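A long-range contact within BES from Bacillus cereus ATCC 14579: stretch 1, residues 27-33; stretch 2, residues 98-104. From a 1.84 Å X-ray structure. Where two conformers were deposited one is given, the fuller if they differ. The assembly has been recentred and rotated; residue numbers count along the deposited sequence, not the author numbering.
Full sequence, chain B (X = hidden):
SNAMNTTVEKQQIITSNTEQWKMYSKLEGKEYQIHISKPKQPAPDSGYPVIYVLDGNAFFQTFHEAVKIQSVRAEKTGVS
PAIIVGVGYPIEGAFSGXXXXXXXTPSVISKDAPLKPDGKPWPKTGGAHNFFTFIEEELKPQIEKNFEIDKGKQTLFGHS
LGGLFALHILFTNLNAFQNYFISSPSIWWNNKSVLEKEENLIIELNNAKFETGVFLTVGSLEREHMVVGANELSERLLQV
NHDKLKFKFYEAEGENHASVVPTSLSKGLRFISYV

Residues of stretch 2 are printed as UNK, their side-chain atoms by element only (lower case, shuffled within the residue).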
# COMPACT_ATOMS: atom_id res chain seq x y z
N LEU B 27 12.91 -28.53 -10.36
CA LEU B 27 12.85 -28.99 -11.75
C LEU B 27 13.65 -28.12 -12.74
O LEU B 27 14.30 -28.66 -13.63
CB LEU B 27 11.36 -29.08 -12.17
CG LEU B 27 10.95 -29.48 -13.60
CD1 LEU B 27 11.16 -30.96 -13.85
CD2 LEU B 27 9.51 -29.11 -13.83
N GLU B 28 13.57 -26.80 -12.60
CA GLU B 28 14.11 -25.89 -13.63
C GLU B 28 15.34 -25.10 -13.18
O GLU B 28 16.03 -24.50 -14.01
CB GLU B 28 13.01 -24.93 -14.14
CG GLU B 28 11.82 -25.60 -14.86
CD GLU B 28 10.82 -24.60 -15.52
OE1 GLU B 28 10.11 -23.84 -14.80
OE2 GLU B 28 10.74 -24.60 -16.78
N GLY B 29 15.61 -25.09 -11.87
CA GLY B 29 16.63 -24.17 -11.32
C GLY B 29 16.28 -22.67 -11.41
O GLY B 29 17.16 -21.80 -11.40
N LYS B 30 14.98 -22.37 -11.54
CA LYS B 30 14.49 -20.98 -11.52
C LYS B 30 14.74 -20.33 -10.16
O LYS B 30 14.32 -20.86 -9.13
CB LYS B 30 12.99 -20.91 -11.84
CG LYS B 30 12.64 -20.64 -13.30
CD LYS B 30 11.16 -20.19 -13.46
CE LYS B 30 10.99 -18.66 -13.42
NZ LYS B 30 9.94 -18.15 -14.37
N GLU B 31 15.40 -19.17 -10.16
CA GLU B 31 15.66 -18.45 -8.91
C GLU B 31 14.50 -17.55 -8.48
O GLU B 31 13.99 -16.72 -9.27
CB GLU B 31 16.93 -17.64 -8.99
CG GLU B 31 17.42 -17.15 -7.63
CD GLU B 31 18.57 -16.15 -7.68
OE1 GLU B 31 19.23 -16.00 -8.74
OE2 GLU B 31 18.82 -15.50 -6.65
N TYR B 32 14.10 -17.72 -7.22
CA TYR B 32 13.06 -16.90 -6.60
C TYR B 32 13.60 -16.14 -5.40
O TYR B 32 14.51 -16.62 -4.72
CB TYR B 32 11.90 -17.80 -6.16
CG TYR B 32 11.09 -18.29 -7.32
CD1 TYR B 32 10.01 -17.53 -7.81
CD2 TYR B 32 11.41 -19.47 -7.98
CE1 TYR B 32 9.27 -17.96 -8.90
CE2 TYR B 32 10.67 -19.91 -9.07
CZ TYR B 32 9.59 -19.15 -9.52
OH TYR B 32 8.85 -19.57 -10.60
N GLN B 33 13.05 -14.95 -5.16
CA GLN B 33 13.33 -14.17 -3.96
C GLN B 33 12.07 -14.17 -3.10
O GLN B 33 11.05 -13.60 -3.49
CB GLN B 33 13.72 -12.75 -4.35
CG GLN B 33 14.33 -11.91 -3.21
CD GLN B 33 14.71 -10.53 -3.67
OE1 GLN B 33 13.85 -9.67 -3.83
NE2 GLN B 33 16.01 -10.30 -3.88
N UNK B 98 9.79 -11.53 -18.25
CA UNK B 98 9.62 -12.88 -18.79
C UNK B 98 9.33 -13.90 -17.70
O UNK B 98 8.55 -14.83 -17.92
o UNK B 98 14.39 -12.22 -19.52
o UNK B 98 13.17 -13.06 -21.16
c UNK B 98 12.20 -13.02 -18.95
c UNK B 98 10.84 -13.28 -19.63
c UNK B 98 13.33 -12.75 -19.95
N UNK B 99 9.94 -13.73 -16.53
CA UNK B 99 9.79 -14.72 -15.46
C UNK B 99 8.32 -14.79 -15.02
O UNK B 99 7.76 -15.87 -14.90
c UNK B 99 10.75 -14.50 -14.27
c UNK B 99 12.26 -14.48 -14.60
c UNK B 99 12.77 -13.14 -15.23
o UNK B 99 13.95 -13.11 -15.67
o UNK B 99 12.03 -12.14 -15.30
N UNK B 100 7.67 -13.65 -14.77
CA UNK B 100 6.27 -13.72 -14.33
C UNK B 100 5.33 -14.18 -15.45
O UNK B 100 4.32 -14.83 -15.20
c UNK B 100 5.40 -9.92 -14.03
c UNK B 100 5.79 -12.39 -13.73
c UNK B 100 5.58 -11.28 -14.76
n UNK B 100 1.87 -9.44 -13.12
n UNK B 100 4.14 -9.85 -13.28
n UNK B 100 2.92 -9.23 -15.14
c UNK B 100 2.98 -9.51 -13.84
N UNK B 101 5.65 -13.79 -16.68
CA UNK B 101 4.83 -14.15 -17.81
C UNK B 101 4.81 -15.67 -17.95
O UNK B 101 3.74 -16.26 -18.18
c UNK B 101 5.36 -13.54 -19.09
s UNK B 101 4.30 -14.01 -20.46
N UNK B 102 5.97 -16.28 -17.79
CA UNK B 102 6.07 -17.73 -17.84
C UNK B 102 5.38 -18.41 -16.63
O UNK B 102 4.57 -19.35 -16.79
c UNK B 102 8.38 -21.75 -17.05
c UNK B 102 7.41 -21.74 -19.26
c UNK B 102 8.24 -20.36 -16.98
o UNK B 102 8.09 -23.80 -18.28
c UNK B 102 7.70 -19.64 -18.05
c UNK B 102 7.28 -20.34 -19.17
c UNK B 102 7.53 -18.15 -17.96
c UNK B 102 7.96 -22.43 -18.20
N UNK B 103 5.65 -17.91 -15.43
CA UNK B 103 5.09 -18.51 -14.22
C UNK B 103 3.57 -18.48 -14.14
O UNK B 103 2.96 -19.35 -13.54
o UNK B 103 7.73 -17.54 -11.83
c UNK B 103 7.11 -18.16 -12.70
o UNK B 103 7.63 -19.03 -13.40
c UNK B 103 5.65 -17.81 -12.97
N UNK B 104 2.98 -17.43 -14.70
CA UNK B 104 1.57 -17.16 -14.43
C UNK B 104 0.64 -17.74 -15.47
O UNK B 104 -0.55 -17.82 -15.24
c UNK B 104 1.96 -14.96 -13.19
c UNK B 104 2.97 -14.98 -10.97
c UNK B 104 3.10 -13.63 -10.99
c UNK B 104 2.65 -12.90 -12.08
c UNK B 104 2.39 -15.66 -12.07
c UNK B 104 2.06 -13.57 -13.18
c UNK B 104 1.31 -15.65 -14.36

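Position 98 opens the helical stretch with three side-chain carbons in a chain, the third carrying two oxygens: the carboxylate of a glutamate. It leaves CA sideways to stretch 1 and its CB stays 7.2 Å from NZ of Lys-30, so Glu-98 does not touch stretch 1; within the helix its carbonyl O accepts a hydrogen bond from N of position 102 at 3.0 Å. The exposed setting suits a charged group that needs no protein partner.

Position 99 has the same composition, three carbons and a terminal pair of oxygens, and is again glutamate. Its CB points toward stretch 1 and lies 3.7 Å from NZ of Lys-30, but the end of the side chain leads away, with chi1 m and chi2 p. Glu-99 therefore meets the lysine through CB and backbone, as its O accepts a weak hydrogen bond from Lys-30 NZ at 3.2 Å, while its carboxylate stays in a partly exposed region that a charge tolerates.

At position 100 three carbons lead to a nitrogen and then to a carbon bearing two more nitrogens. This guanidinium group identifies arginine. CA-to-CB points away from stretch 1, and the side chain touches none of it; although buried, Arg-100 is not left unsatisfied, because all three of its side-chain nitrogens are hydrogen-bonded elsewhere in the structure.

Position 101 carries one carbon and one sulfur, which is cysteine. Its CA-to-CB bond also points away, and Cys-101 fits its buried place as a small, weakly polar residue.

Position 102 shows one carbon followed by a six-carbon ring bearing one oxygen, hence tyrosine. CA-to-CB points toward stretch 1, and chi1 is t. The ring presents its edge to Lys-30, with CD2 3.8 Å from NZ, and its hydroxyl reaches out to Glu-28, where OH lies 3.1 Å from OE2. Tyr-102 thus combines a broad hydrocarbon surface with a polar tip, apt for a partly exposed site beside charged neighbours.

Position 103 has two carbons, the second with two oxygens: aspartate. Its CA-to-CB bond points toward stretch 1 and its short carboxylate engages two residues there. OD1 of Asp-103 accepts a hydrogen bond from Lys-30 NZ at 2.7 Å, part of a salt bridge, and OD2 accepts one from Tyr-32 OH at 2.6 Å. A buried carboxylate needs such partners, and OD2 has a further one elsewhere in the structure.

Position 104 carries one carbon and a six-carbon ring without a heteroatom, so it is phenylalanine. Phe-104 is out of reach of stretch 1, and its nonpolar ring suits a buried place.

The contact is small, 241 Å² in all, and chiefly polar. Lys-30 extends toward the helix so that its ammonium group can meet both the Asp-103 carboxylate and the Glu-99 carbonyl, one turn apart. Tyr-32 starts out sideways, yet its hydroxyl end reaches the same aspartate. One carboxylate thereby ties the helix to both loop and strand, while Glu-28 and Tyr-102 extend the contact beside it.

Stretch 2 98-104: EERCYDF
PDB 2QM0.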